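Local coordinates for replication protein (Sphinx1.76-related DNA, PDB 6H24) that probably initiates replication of its DNA, and is represented here by its N-terminal WH1 domain, a winged-helix module in a two-chain assembly, at residues A76-Y81 and T93-S98; V97-Y102 and E110-P115; V5-L10 and V118-R123; L19-L24 and K72-R77. One frame throughout, in Å; residues are numbered along the deposited sequence.

Contact 1 of 4, residues A76-Y81 and T93-S98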
loop_
_atom_site.group_PDB
_atom_site.type_symbol
_atom_site.label_atom_id
_atom_site.label_comp_id
_atom_site.label_asym_id
_atom_site.label_seq_id
_atom_site.Cartn_x
_atom_site.Cartn_y
_atom_site.Cartn_z
ATOM N N ALA A 76 -2.257 -9.330 -1.988
ATOM C CA ALA A 76 -3.303 -9.249 -2.999
ATOM C C ALA A 76 -4.644 -8.759 -2.466
ATOM O O ALA A 76 -5.521 -8.422 -3.271
ATOM C CB ALA A 76 -3.500 -10.620 -3.645
ATOM N N ARG A 77 -4.822 -8.695 -1.152
ATOM C CA ARG A 77 -6.130 -8.423 -0.574
ATOM C C ARG A 77 -6.409 -6.924 -0.447
ATOM O O ARG A 77 -5.506 -6.084 -0.451
ATOM C CB ARG A 77 -6.234 -9.092 0.797
ATOM C CG ARG A 77 -6.051 -10.601 0.734
ATOM C CD ARG A 77 -6.417 -11.262 2.037
ATOM N NE ARG A 77 -6.113 -12.684 1.997
ATOM C CZ ARG A 77 -6.927 -13.607 1.502
ATOM N NH1 ARG A 77 -8.111 -13.260 1.011
ATOM N NH2 ARG A 77 -6.560 -14.880 1.495
ATOM N N GLN A 78 -7.697 -6.608 -0.313
ATOM C CA GLN A 78 -8.167 -5.241 -0.125
ATOM C C GLN A 78 -9.443 -5.277 0.709
ATOM O O GLN A 78 -10.115 -6.308 0.808
ATOM C CB GLN A 78 -8.414 -4.546 -1.473
ATOM C CG GLN A 78 -9.493 -5.195 -2.338
ATOM C CD GLN A 78 -9.659 -4.512 -3.690
ATOM O OE1 GLN A 78 -10.597 -3.745 -3.901
ATOM N NE2 GLN A 78 -8.735 -4.776 -4.602
ATOM N N PHE A 79 -9.760 -4.141 1.330
ATOM C CA PHE A 79 -11.033 -3.977 2.029
ATOM C C PHE A 79 -11.512 -2.538 1.864
ATOM O O PHE A 79 -10.726 -1.627 1.588
ATOM C CB PHE A 79 -10.922 -4.370 3.516
ATOM C CG PHE A 79 -10.069 -3.448 4.346
ATOM C CD1 PHE A 79 -8.684 -3.512 4.290
ATOM C CD2 PHE A 79 -10.655 -2.561 5.230
ATOM C CE1 PHE A 79 -7.904 -2.671 5.070
ATOM C CE2 PHE A 79 -9.883 -1.722 6.014
ATOM C CZ PHE A 79 -8.510 -1.781 5.940
ATOM N N SER A 80 -12.824 -2.347 2.027
ATOM C CA SER A 80 -13.468 -1.069 1.757
ATOM C C SER A 80 -14.320 -0.636 2.943
ATOM O O SER A 80 -14.840 -1.465 3.697
ATOM C CB SER A 80 -14.341 -1.145 0.501
ATOM O OG SER A 80 -13.554 -1.436 -0.640
ATOM N N TYR A 81 -14.450 0.680 3.099
ATOM C CA TYR A 81 -15.215 1.274 4.193
ATOM C C TYR A 81 -15.387 2.755 3.874
ATOM O O TYR A 81 -14.797 3.272 2.923
ATOM C CB TYR A 81 -14.509 1.064 5.542
ATOM C CG TYR A 81 -13.140 1.698 5.598
ATOM C CD1 TYR A 81 -12.033 1.044 5.081
ATOM C CD2 TYR A 81 -12.952 2.960 6.162
ATOM C CE1 TYR A 81 -10.779 1.618 5.111
ATOM C CE2 TYR A 81 -11.694 3.543 6.197
ATOM C CZ TYR A 81 -10.614 2.864 5.662
ATOM O OH TYR A 81 -9.361 3.425 5.682
ATOM N N THR A 93 -10.952 2.455 -0.331
ATOM C CA THR A 93 -10.446 1.096 -0.486
ATOM C C THR A 93 -8.985 1.066 -0.051
ATOM O O THR A 93 -8.188 1.908 -0.481
ATOM C CB THR A 93 -10.589 0.605 -1.921
ATOM O OG1 THR A 93 -11.958 0.721 -2.322
ATOM C CG2 THR A 93 -10.151 -0.846 -2.031
ATOM N N SER A 94 -8.632 0.091 0.790
ATOM C CA SER A 94 -7.302 0.005 1.378
ATOM C C SER A 94 -6.722 -1.384 1.178
ATOM O O SER A 94 -7.454 -2.368 1.081
ATOM C CB SER A 94 -7.323 0.314 2.898
ATOM O OG SER A 94 -6.032 0.200 3.483
ATOM N N ARG A 95 -5.394 -1.444 1.107
ATOM C CA ARG A 95 -4.662 -2.687 1.241
ATOM C C ARG A 95 -4.495 -3.053 2.715
ATOM O O ARG A 95 -4.706 -2.232 3.611
ATOM C CB ARG A 95 -3.283 -2.572 0.590
ATOM C CG ARG A 95 -3.302 -2.356 -0.926
ATOM C CD ARG A 95 -3.999 -3.489 -1.629
ATOM N NE ARG A 95 -3.961 -3.333 -3.081
ATOM C CZ ARG A 95 -4.498 -4.184 -3.932
ATOM N NH1 ARG A 95 -5.100 -5.289 -3.503
ATOM N NH2 ARG A 95 -4.419 -3.947 -5.235
ATOM N N TRP A 96 -4.110 -4.309 2.957
ATOM C CA TRP A 96 -3.604 -4.702 4.271
ATOM C C TRP A 96 -2.145 -4.286 4.436
ATOM O O TRP A 96 -1.756 -3.759 5.485
ATOM C CB TRP A 96 -3.723 -6.221 4.454
ATOM C CG TRP A 96 -5.104 -6.716 4.677
ATOM C CD1 TRP A 96 -6.094 -6.836 3.746
ATOM C CD2 TRP A 96 -5.651 -7.211 5.909
ATOM N NE1 TRP A 96 -7.226 -7.360 4.322
ATOM C CE2 TRP A 96 -6.981 -7.597 5.651
ATOM C CE3 TRP A 96 -5.140 -7.368 7.199
ATOM C CZ2 TRP A 96 -7.814 -8.118 6.638
ATOM C CZ3 TRP A 96 -5.969 -7.883 8.178
ATOM C CH2 TRP A 96 -7.289 -8.257 7.893
ATOM N N VAL A 97 -1.335 -4.509 3.404
ATOM C CA VAL A 97 0.086 -4.195 3.402
ATOM C C VAL A 97 0.409 -3.435 2.116
ATOM O O VAL A 97 -0.155 -3.721 1.055
ATOM C CB VAL A 97 0.945 -5.474 3.521
ATOM C CG1 VAL A 97 0.812 -6.105 4.897
ATOM C CG2 VAL A 97 0.541 -6.498 2.446
ATOM N N SER A 98 1.290 -2.443 2.222
ATOM C CA SER A 98 1.717 -1.666 1.068
ATOM C C SER A 98 2.931 -2.260 0.371
ATOM O O SER A 98 3.210 -1.897 -0.784
ATOM C CB SER A 98 2.054 -0.236 1.499
ATOM O OG SER A 98 3.040 -0.242 2.519
HETATM O O HOH W 1 -3.117 -6.139 0.964
HETATM O O HOH W 2 -9.426 -8.171 2.729
#
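Strands 78-81 and 93-95 run antiparallel, their directions 147° apart, and Phe79 and Ser94 form the hydrogen-bonded pair: Phe79 N gives to Ser94 O at 2.9 Å and Ser94 N to Phe79 O at 2.8 Å. On the face that Phe79 shares with Ser94, the phenyl ring lies with Ser94 CB off-centre beneath it. The edge of this ring also meets the face of the Trp96 indole in a T-shaped pair, planes at 61°, while Trp96 CD1 touches Arg77 CB at 3.7 Å. The indole NE1 reaches Gln78 O through a water. These strands form a beta hairpin, and Thr93 and Ser94 continue its sheet into a strand of the second subunit. Across the other face, Ser80 OG and Thr93 OG1 share a hydrogen bond of 3.2 Å. Arg95, bent at chi2 (-60°), sends NH1 to Arg77 O at 3.2 Å, approaching from above the carbonyl plane, and NH2 to Phe75 O of the second subunit. An alanine in place of Arg95 would remove both bonds and would probably loosen the base of the hairpin together with the subunit interface. Leu10 of helix 2-14 packs against both Phe79 and Trp96.

Contact 2 of 4, residues V97-Y102 and E110-P115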
loop_
_atom_site.group_PDB
_atom_site.type_symbol
_atom_site.label_atom_id
_atom_site.label_comp_id
_atom_site.label_asym_id
_atom_site.label_seq_id
_atom_site.Cartn_x
_atom_site.Cartn_y
_atom_site.Cartn_z
ATOM N N VAL A 97 -1.335 -4.509 3.404
ATOM C CA VAL A 97 0.086 -4.195 3.402
ATOM C C VAL A 97 0.409 -3.435 2.116
ATOM O O VAL A 97 -0.155 -3.721 1.055
ATOM C CB VAL A 97 0.945 -5.474 3.521
ATOM C CG1 VAL A 97 0.812 -6.105 4.897
ATOM C CG2 VAL A 97 0.541 -6.498 2.446
ATOM N N SER A 98 1.290 -2.443 2.222
ATOM C CA SER A 98 1.717 -1.666 1.068
ATOM C C SER A 98 2.931 -2.260 0.371
ATOM O O SER A 98 3.210 -1.897 -0.784
ATOM C CB SER A 98 2.054 -0.236 1.499
ATOM O OG SER A 98 3.040 -0.242 2.519
ATOM N N GLN A 99 3.658 -3.153 1.040
ATOM C CA GLN A 99 4.954 -3.622 0.580
ATOM C C GLN A 99 5.245 -4.951 1.248
ATOM O O GLN A 99 4.956 -5.121 2.435
ATOM C CB GLN A 99 6.058 -2.612 0.936
ATOM C CG GLN A 99 7.456 -2.920 0.401
ATOM C CD GLN A 99 8.494 -1.918 0.877
ATOM O OE1 GLN A 99 9.513 -2.286 1.476
ATOM N NE2 GLN A 99 8.236 -0.648 0.630
ATOM N N ILE A 100 5.851 -5.867 0.492
ATOM C CA ILE A 100 6.332 -7.139 1.022
ATOM C C ILE A 100 7.730 -7.392 0.475
ATOM O O ILE A 100 8.155 -6.798 -0.517
ATOM C CB ILE A 100 5.398 -8.310 0.656
ATOM C CG1 ILE A 100 5.255 -8.424 -0.870
ATOM C CG2 ILE A 100 4.042 -8.127 1.324
ATOM C CD1 ILE A 100 4.482 -9.633 -1.342
ATOM N N GLY A 101 8.440 -8.303 1.123
ATOM C CA GLY A 101 9.766 -8.670 0.667
ATOM C C GLY A 101 10.169 -10.002 1.246
ATOM O O GLY A 101 9.683 -10.414 2.302
ATOM N N TYR A 102 11.076 -10.671 0.549
ATOM C CA TYR A 102 11.597 -11.933 1.050
ATOM C C TYR A 102 13.081 -12.049 0.759
ATOM O O TYR A 102 13.571 -11.592 -0.282
ATOM C CB TYR A 102 10.853 -13.131 0.441
ATOM C CG TYR A 102 10.996 -13.238 -1.052
ATOM C CD1 TYR A 102 12.100 -13.856 -1.617
ATOM C CD2 TYR A 102 10.014 -12.746 -1.898
ATOM C CE1 TYR A 102 12.239 -13.959 -2.994
ATOM C CE2 TYR A 102 10.134 -12.851 -3.270
ATOM C CZ TYR A 102 11.249 -13.456 -3.812
ATOM O OH TYR A 102 11.370 -13.563 -5.181
ATOM N N GLU A 110 9.574 -9.551 4.987
ATOM C CA GLU A 110 9.395 -8.184 5.455
ATOM C C GLU A 110 8.042 -7.690 4.966
ATOM O O GLU A 110 7.672 -7.941 3.820
ATOM C CB GLU A 110 10.472 -7.246 4.910
ATOM C CG GLU A 110 11.788 -7.255 5.623
ATOM C CD GLU A 110 12.669 -6.119 5.149
ATOM O OE1 GLU A 110 12.186 -5.287 4.346
ATOM O OE2 GLU A 110 13.841 -6.065 5.558
ATOM N N ILE A 111 7.331 -6.938 5.802
ATOM C CA ILE A 111 6.068 -6.343 5.389
ATOM C C ILE A 111 5.972 -4.930 5.946
ATOM O O ILE A 111 6.586 -4.603 6.964
ATOM C CB ILE A 111 4.831 -7.162 5.833
ATOM C CG1 ILE A 111 4.686 -7.203 7.359
ATOM C CG2 ILE A 111 4.902 -8.587 5.283
ATOM C CD1 ILE A 111 3.382 -7.840 7.813
ATOM N N ILE A 112 5.216 -4.084 5.259
ATOM C CA ILE A 112 4.786 -2.801 5.800
ATOM C C ILE A 112 3.265 -2.763 5.787
ATOM O O ILE A 112 2.649 -2.967 4.738
ATOM C CB ILE A 112 5.343 -1.604 5.015
ATOM C CG1 ILE A 112 6.862 -1.697 4.852
ATOM C CG2 ILE A 112 4.977 -0.313 5.751
ATOM C CD1 ILE A 112 7.476 -0.514 4.105
ATOM N N PHE A 113 2.662 -2.486 6.936
ATOM C CA PHE A 113 1.214 -2.361 6.987
ATOM C C PHE A 113 0.754 -1.063 6.343
ATOM O O PHE A 113 1.410 -0.022 6.454
ATOM C CB PHE A 113 0.726 -2.427 8.434
ATOM C CG PHE A 113 0.794 -3.795 9.024
ATOM C CD1 PHE A 113 -0.094 -4.779 8.623
ATOM C CD2 PHE A 113 1.757 -4.115 9.964
ATOM C CE1 PHE A 113 -0.035 -6.051 9.158
ATOM C CE2 PHE A 113 1.822 -5.387 10.505
ATOM C CZ PHE A 113 0.921 -6.354 10.112
ATOM N N ALA A 114 -0.400 -1.131 5.680
ATOM C CA ALA A 114 -1.025 0.051 5.119
ATOM C C ALA A 114 -1.498 0.978 6.235
ATOM O O ALA A 114 -1.822 0.526 7.338
ATOM C CB ALA A 114 -2.202 -0.342 4.239
ATOM N N PRO A 115 -1.566 2.285 5.972
ATOM C CA PRO A 115 -1.870 3.213 7.083
ATOM C C PRO A 115 -3.242 3.024 7.704
ATOM O O PRO A 115 -3.404 3.297 8.897
ATOM C CB PRO A 115 -1.719 4.603 6.446
ATOM C CG PRO A 115 -1.750 4.383 4.955
ATOM C CD PRO A 115 -1.238 2.985 4.716
HETATM O O HOH W 3 2.225 1.644 4.319
HETATM O O HOH W 4 9.738 -5.131 2.158
#
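Ile112 offers a clear case of a side chain laid along its neighbours on the adjacent strand. Its CB sits 3.7 Å from Ser98 OG, and the CG2 branch, anti to the backbone N, stays beside that same hydroxyl at 3.8 Å. The other branch, with CG1 anti to the carbonyl carbon (chi1 -52°), runs out alongside Gln99, pointing the same way: CG1 passes Gln99 CB at 4.1 Å, and the terminal CD1 meets Gln99 NE2 at 3.6 Å. Gln99 is extended, which places its amide beside this methyl and lets a water join its OE1 to Glu110 OE1. The carboxylate of Glu110 has a stronger partner in Arg85 of the second subunit.

The backbone also ties the antiparallel pair. Ser98 N donates to Ile112 O at 2.9 Å where the chain turns its corner, Ile112 N to Gln99 O at 3.0 Å, and Glu110 N to Gly101 O at 2.8 Å. Ser98 OG is bridged to Phe113 O by a further water. On the opposite face, Ile100 CG2 touches Ile111 CG2. This hairpin probably corresponds to the wing of the winged-helix fold. Strand 45-48 flanks strand 108-113, residues 99-102 pair with a strand of the second subunit, and Ile100 and Ile111 pack on helix 60-75, with Ile111 and Phe113 also reaching helix 19-34.

Contact 3 of 4, residues V5-L10 and V118-R123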
loop_
_atom_site.group_PDB
_atom_site.type_symbol
_atom_site.label_atom_id
_atom_site.label_comp_id
_atom_site.label_asym_id
_atom_site.label_seq_id
_atom_site.Cartn_x
_atom_site.Cartn_y
_atom_site.Cartn_z
ATOM N N VAL A 5 -16.718 1.787 12.311
ATOM C CA VAL A 5 -17.026 1.294 10.972
ATOM C C VAL A 5 -15.804 0.617 10.362
ATOM O O VAL A 5 -15.909 -0.462 9.763
ATOM C CB VAL A 5 -17.542 2.439 10.083
ATOM C CG1 VAL A 5 -17.755 1.954 8.662
ATOM C CG2 VAL A 5 -18.856 2.978 10.628
ATOM N N LYS A 6 -14.632 1.254 10.463
ATOM C CA LYS A 6 -13.429 0.661 9.880
ATOM C C LYS A 6 -13.070 -0.635 10.601
ATOM O O LYS A 6 -12.720 -1.631 9.961
ATOM C CB LYS A 6 -12.272 1.662 9.887
ATOM C CG LYS A 6 -11.019 1.135 9.170
ATOM C CD LYS A 6 -9.863 2.144 9.096
ATOM C CE LYS A 6 -9.357 2.638 10.429
ATOM N NZ LYS A 6 -8.133 3.458 10.199
ATOM N N ASP A 7 -13.134 -0.628 11.938
ATOM C CA ASP A 7 -12.875 -1.831 12.724
ATOM C C ASP A 7 -13.768 -2.970 12.248
ATOM O O ASP A 7 -13.294 -4.077 11.966
ATOM C CB ASP A 7 -13.122 -1.496 14.204
ATOM C CG ASP A 7 -12.750 -2.622 15.174
ATOM O OD1 ASP A 7 -12.967 -3.810 14.866
ATOM O OD2 ASP A 7 -12.274 -2.298 16.291
ATOM N N ASN A 8 -15.064 -2.688 12.084
ATOM C CA ASN A 8 -16.003 -3.701 11.619
ATOM C C ASN A 8 -15.615 -4.224 10.245
ATOM O O ASN A 8 -15.637 -5.435 9.997
ATOM C CB ASN A 8 -17.414 -3.120 11.562
ATOM C CG ASN A 8 -18.029 -2.943 12.929
ATOM O OD1 ASN A 8 -17.546 -3.494 13.919
ATOM N ND2 ASN A 8 -19.113 -2.182 12.989
ATOM N N ALA A 9 -15.297 -3.316 9.320
ATOM C CA ALA A 9 -14.950 -3.737 7.966
ATOM C C ALA A 9 -13.693 -4.594 7.968
ATOM O O ALA A 9 -13.620 -5.609 7.261
ATOM C CB ALA A 9 -14.771 -2.517 7.063
ATOM N N LEU A 10 -12.683 -4.196 8.742
ATOM C CA LEU A 10 -11.437 -4.955 8.778
ATOM C C LEU A 10 -11.645 -6.324 9.418
ATOM O O LEU A 10 -11.103 -7.329 8.940
ATOM C CB LEU A 10 -10.366 -4.166 9.527
ATOM C CG LEU A 10 -8.983 -4.818 9.545
ATOM C CD1 LEU A 10 -8.458 -4.905 8.117
ATOM C CD2 LEU A 10 -8.011 -4.060 10.425
ATOM N N VAL A 118 -2.732 0.218 10.455
ATOM C CA VAL A 118 -1.827 0.463 11.579
ATOM C C VAL A 118 -2.570 0.710 12.895
ATOM O O VAL A 118 -2.187 0.117 13.915
ATOM C CB VAL A 118 -0.854 1.593 11.229
ATOM C CG1 VAL A 118 -0.097 2.041 12.458
ATOM C CG2 VAL A 118 0.126 1.170 10.136
ATOM N N PRO A 119 -3.595 1.568 12.959
ATOM C CA PRO A 119 -4.239 1.839 14.260
ATOM C C PRO A 119 -5.047 0.675 14.795
ATOM O O PRO A 119 -5.414 0.692 15.976
ATOM C CB PRO A 119 -5.152 3.041 13.977
ATOM C CG PRO A 119 -5.282 3.116 12.496
ATOM C CD PRO A 119 -4.104 2.438 11.880
ATOM N N LEU A 120 -5.324 -0.332 13.974
ATOM C CA LEU A 120 -6.091 -1.501 14.385
ATOM C C LEU A 120 -5.220 -2.736 14.580
ATOM O O LEU A 120 -5.753 -3.843 14.682
ATOM C CB LEU A 120 -7.184 -1.788 13.355
ATOM C CG LEU A 120 -8.317 -0.761 13.336
ATOM C CD1 LEU A 120 -9.150 -0.863 12.065
ATOM C CD2 LEU A 120 -9.197 -0.920 14.565
ATOM N N ILE A 121 -3.896 -2.580 14.656
ATOM C CA ILE A 121 -3.023 -3.745 14.774
ATOM C C ILE A 121 -3.297 -4.502 16.075
ATOM O O ILE A 121 -3.271 -5.736 16.094
ATOM C CB ILE A 121 -1.548 -3.326 14.658
ATOM C CG1 ILE A 121 -1.181 -3.084 13.192
ATOM C CG2 ILE A 121 -0.639 -4.411 15.209
ATOM C CD1 ILE A 121 -1.035 -4.365 12.381
ATOM N N THR A 122 -3.563 -3.793 17.175
ATOM C CA THR A 122 -3.841 -4.507 18.417
ATOM C C THR A 122 -5.152 -5.277 18.325
ATOM O O THR A 122 -5.277 -6.356 18.921
ATOM C CB THR A 122 -3.851 -3.561 19.617
ATOM O OG1 THR A 122 -2.545 -2.999 19.766
ATOM C CG2 THR A 122 -4.199 -4.333 20.884
ATOM N N ARG A 123 -6.135 -4.747 17.592
ATOM C CA ARG A 123 -7.369 -5.492 17.367
ATOM C C ARG A 123 -7.102 -6.751 16.550
ATOM O O ARG A 123 -7.691 -7.808 16.810
ATOM C CB ARG A 123 -8.397 -4.611 16.664
ATOM C CG ARG A 123 -8.931 -3.477 17.526
ATOM C CD ARG A 123 -9.959 -3.981 18.538
ATOM N NE ARG A 123 -11.152 -4.517 17.884
ATOM C CZ ARG A 123 -11.467 -5.809 17.803
ATOM N NH1 ARG A 123 -10.689 -6.739 18.340
ATOM N NH2 ARG A 123 -12.580 -6.170 17.179
#
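Leu120 projects from the start of helix 121-128 into a groove lined by Lys6, Asp7 and Leu10, three residues on one side of helix 2-14. Its CD1 touches Leu10 CD2 at 3.8 Å, the two leucine side chains running antiparallel alongside one another, and also lies 3.9 Å from Lys6 CE. The other methyl, CD2, sits against the Asp7 side chain. Beside this apolar patch Asp7 and Arg123 form a salt bridge: Arg123 NE donates to the syn lone pair of Asp7 OD2 at 3.0 Å, with the oxygen close to the guanidinium plane. A second bond, from Arg123 NH2 to Asp7 OD1, is weak at 3.3 Å, consistent with group planes turned 36° apart.

Torsions set up the meeting. Asp7 CG is anti to the backbone N (chi1 -174°), whereas Arg123 folds at chi2 and chi3, bringing its NE edge round to the carboxylate. In the next shell, Glu126 pairs with Arg123 NH1, and Lys6, bent at chi3, crosses Pro119 at about a right angle and gives NZ to Ala116 O. A leucine in place of Arg123 would lose both bonds to Asp7, and would probably leave the carboxylate poorly compensated and the two helices less firmly linked. The contact thus joins the first and last helices of the modelled chain by a greasy side chain bordered by charge, and the neighbouring Arg123 would be expected to favour the ionised form of Asp7.

Contact 4 of 4, residues L19-L24 and K72-R77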
loop_
_atom_site.group_PDB
_atom_site.type_symbol
_atom_site.label_atom_id
_atom_site.label_comp_id
_atom_site.label_asym_id
_atom_site.label_seq_id
_atom_site.Cartn_x
_atom_site.Cartn_y
_atom_site.Cartn_z
ATOM N N LEU A 19 -4.881 -19.155 7.620
ATOM C CA LEU A 19 -4.205 -19.225 8.911
ATOM C C LEU A 19 -2.768 -18.721 8.808
ATOM O O LEU A 19 -2.296 -18.001 9.691
ATOM C CB LEU A 19 -4.229 -20.659 9.440
ATOM C CG LEU A 19 -3.544 -20.925 10.780
ATOM C CD1 LEU A 19 -4.172 -20.110 11.899
ATOM C CD2 LEU A 19 -3.585 -22.416 11.108
ATOM N N VAL A 20 -2.056 -19.084 7.736
ATOM C CA VAL A 20 -0.658 -18.676 7.638
ATOM C C VAL A 20 -0.553 -17.157 7.530
ATOM O O VAL A 20 0.414 -16.556 8.016
ATOM C CB VAL A 20 0.045 -19.367 6.457
ATOM C CG1 VAL A 20 -0.600 -18.982 5.134
ATOM C CG2 VAL A 20 1.533 -19.035 6.488
ATOM N N GLU A 21 -1.532 -16.512 6.893
ATOM C CA GLU A 21 -1.522 -15.057 6.796
ATOM C C GLU A 21 -1.794 -14.420 8.153
ATOM O O GLU A 21 -1.189 -13.400 8.499
ATOM C CB GLU A 21 -2.557 -14.592 5.782
ATOM C CG GLU A 21 -2.287 -14.981 4.341
ATOM C CD GLU A 21 -3.475 -14.638 3.473
ATOM O OE1 GLU A 21 -4.275 -15.549 3.165
ATOM O OE2 GLU A 21 -3.623 -13.448 3.123
ATOM N N GLN A 22 -2.717 -15.002 8.922
ATOM C CA GLN A 22 -2.952 -14.544 10.285
ATOM C C GLN A 22 -1.691 -14.669 11.126
ATOM O O GLN A 22 -1.351 -13.759 11.893
ATOM C CB GLN A 22 -4.090 -15.345 10.917
ATOM C CG GLN A 22 -5.406 -15.192 10.191
ATOM C CD GLN A 22 -6.538 -15.909 10.884
ATOM O OE1 GLN A 22 -6.367 -16.477 11.962
ATOM N NE2 GLN A 22 -7.713 -15.886 10.266
ATOM N N ARG A 23 -0.975 -15.782 10.980
ATOM C CA ARG A 23 0.236 -15.992 11.758
ATOM C C ARG A 23 1.364 -15.085 11.284
ATOM O O ARG A 23 2.169 -14.621 12.101
ATOM C CB ARG A 23 0.635 -17.465 11.692
ATOM C CG ARG A 23 -0.304 -18.342 12.506
ATOM C CD ARG A 23 -0.004 -19.802 12.315
ATOM N NE ARG A 23 -0.733 -20.641 13.260
ATOM C CZ ARG A 23 -0.751 -21.968 13.205
ATOM N NH1 ARG A 23 -0.098 -22.594 12.237
ATOM N NH2 ARG A 23 -1.433 -22.665 14.103
ATOM N N LEU A 24 1.445 -14.821 9.979
ATOM C CA LEU A 24 2.414 -13.845 9.491
ATOM C C LEU A 24 2.226 -12.511 10.209
ATOM O O LEU A 24 3.193 -11.889 10.669
ATOM C CB LEU A 24 2.265 -13.679 7.980
ATOM C CG LEU A 24 3.029 -12.522 7.336
ATOM C CD1 LEU A 24 4.523 -12.739 7.412
ATOM C CD2 LEU A 24 2.596 -12.374 5.886
ATOM N N LYS A 72 2.551 -12.975 -0.361
ATOM C CA LYS A 72 1.926 -12.686 -1.646
ATOM C C LYS A 72 0.407 -12.693 -1.533
ATOM O O LYS A 72 -0.271 -11.823 -2.093
ATOM C CB LYS A 72 2.392 -13.703 -2.688
ATOM N N ASP A 73 -0.148 -13.672 -0.824
ATOM C CA ASP A 73 -1.599 -13.762 -0.695
ATOM C C ASP A 73 -2.156 -12.553 0.052
ATOM O O ASP A 73 -3.189 -11.991 -0.331
ATOM C CB ASP A 73 -1.970 -15.065 0.019
ATOM C CG ASP A 73 -1.699 -16.305 -0.828
ATOM O OD1 ASP A 73 -1.315 -16.165 -2.013
ATOM O OD2 ASP A 73 -1.862 -17.427 -0.300
ATOM N N LEU A 74 -1.484 -12.138 1.124
ATOM C CA LEU A 74 -1.939 -10.981 1.891
ATOM C C LEU A 74 -1.825 -9.699 1.077
ATOM O O LEU A 74 -2.700 -8.825 1.143
ATOM C CB LEU A 74 -1.117 -10.876 3.178
ATOM C CG LEU A 74 -1.461 -9.724 4.121
ATOM C CD1 LEU A 74 -2.910 -9.824 4.526
ATOM C CD2 LEU A 74 -0.562 -9.723 5.351
ATOM N N PHE A 75 -0.737 -9.564 0.322
ATOM C CA PHE A 75 -0.509 -8.400 -0.534
ATOM C C PHE A 75 -1.609 -8.238 -1.578
ATOM O O PHE A 75 -1.916 -7.114 -1.981
ATOM C CB PHE A 75 0.881 -8.573 -1.156
ATOM C CG PHE A 75 1.338 -7.443 -2.027
ATOM C CD1 PHE A 75 1.946 -6.324 -1.493
ATOM C CD2 PHE A 75 1.222 -7.540 -3.401
ATOM C CE1 PHE A 75 2.401 -5.310 -2.306
ATOM C CE2 PHE A 75 1.672 -6.521 -4.226
ATOM C CZ PHE A 75 2.261 -5.404 -3.677
ATOM N N ALA A 76 -2.257 -9.330 -1.988
ATOM C CA ALA A 76 -3.303 -9.249 -2.999
ATOM C C ALA A 76 -4.644 -8.759 -2.466
ATOM O O ALA A 76 -5.521 -8.422 -3.271
ATOM C CB ALA A 76 -3.500 -10.620 -3.645
ATOM N N ARG A 77 -4.822 -8.695 -1.152
ATOM C CA ARG A 77 -6.130 -8.423 -0.574
ATOM C C ARG A 77 -6.409 -6.924 -0.447
ATOM O O ARG A 77 -5.506 -6.084 -0.451
ATOM C CB ARG A 77 -6.234 -9.092 0.797
ATOM C CG ARG A 77 -6.051 -10.601 0.734
ATOM C CD ARG A 77 -6.417 -11.262 2.037
ATOM N NE ARG A 77 -6.113 -12.684 1.997
ATOM C CZ ARG A 77 -6.927 -13.607 1.502
ATOM N NH1 ARG A 77 -8.111 -13.260 1.011
ATOM N NH2 ARG A 77 -6.560 -14.880 1.495
HETATM O O HOH W 5 -3.147 -17.641 1.865
#
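The carboxylate of Glu21 meets the guanidinium of Arg77 edge to edge, the two planes only 20° apart. The grip is side-on and bidentate: Arg77 NE gives to Glu21 OE2 at 2.8 Å in an almost straight bond (176°), and Arg77 NH2 to Glu21 OE1 at 2.9 Å, each oxygen using its syn lone pair. Elsewhere on helix 19-34, where Arg23 packs on helix 49-56, Leu19 CD2 lies over one face of the Arg23 guanidinium.

Tip-to-tip geometry follows from two stretched chains, Glu21 extended beyond CG and Arg77 extended from CG to NE. Glu21 lies along the end of helix 60-75, its CD 3.8 Å from Asp73 CB and its OE2 3.6 Å from Leu74 CB. Deeper in, Leu24 CD2 touches Leu74 CD2 at 4.2 Å, where helix 19-34 packs on helix 60-75, which, from its place just before the hairpins, probably corresponds to the recognition helix of winged-helix domains. Glu21 OE1 takes two bonds besides that from Arg77 NH2, one from Ala18 N and one from a water, at 2.7 Å, that also donates to Asp73 OD2.

The bidentate pairing with a guanidinium, with further bonds to OE1, makes it likely that the buried Glu21 is ionised. The proximity of Asp73, whose OD2 is 4.6 Å from Glu21 OE1, would push the other way, an effect that Arg77 and the shared water probably moderate.

Contacts 2 and 4 are the buried ones, whereas contacts 1 and 3 lie farther from the centre of the chain and are only partly buried. Contacts 1 and 2 are both sheet pairings, and they meet where Trp96 O approaches Ala114 N; they share Val97 and Ser98, and both extend across the dimer interface. Contacts 3 and 4 each couple a helix to another helical segment through one salt bridge beside leucine packing, but the nearest atoms of the two are about 8 Å apart. Contact 4 is more firmly gripped, with two good bonds to a buried acid, while contact 3 has one good and one weak bond. Leu10 links contact 3 to contact 1, and Leu74 of contact 4 packs on Trp96 and Val97, where contacts 1 and 2 adjoin.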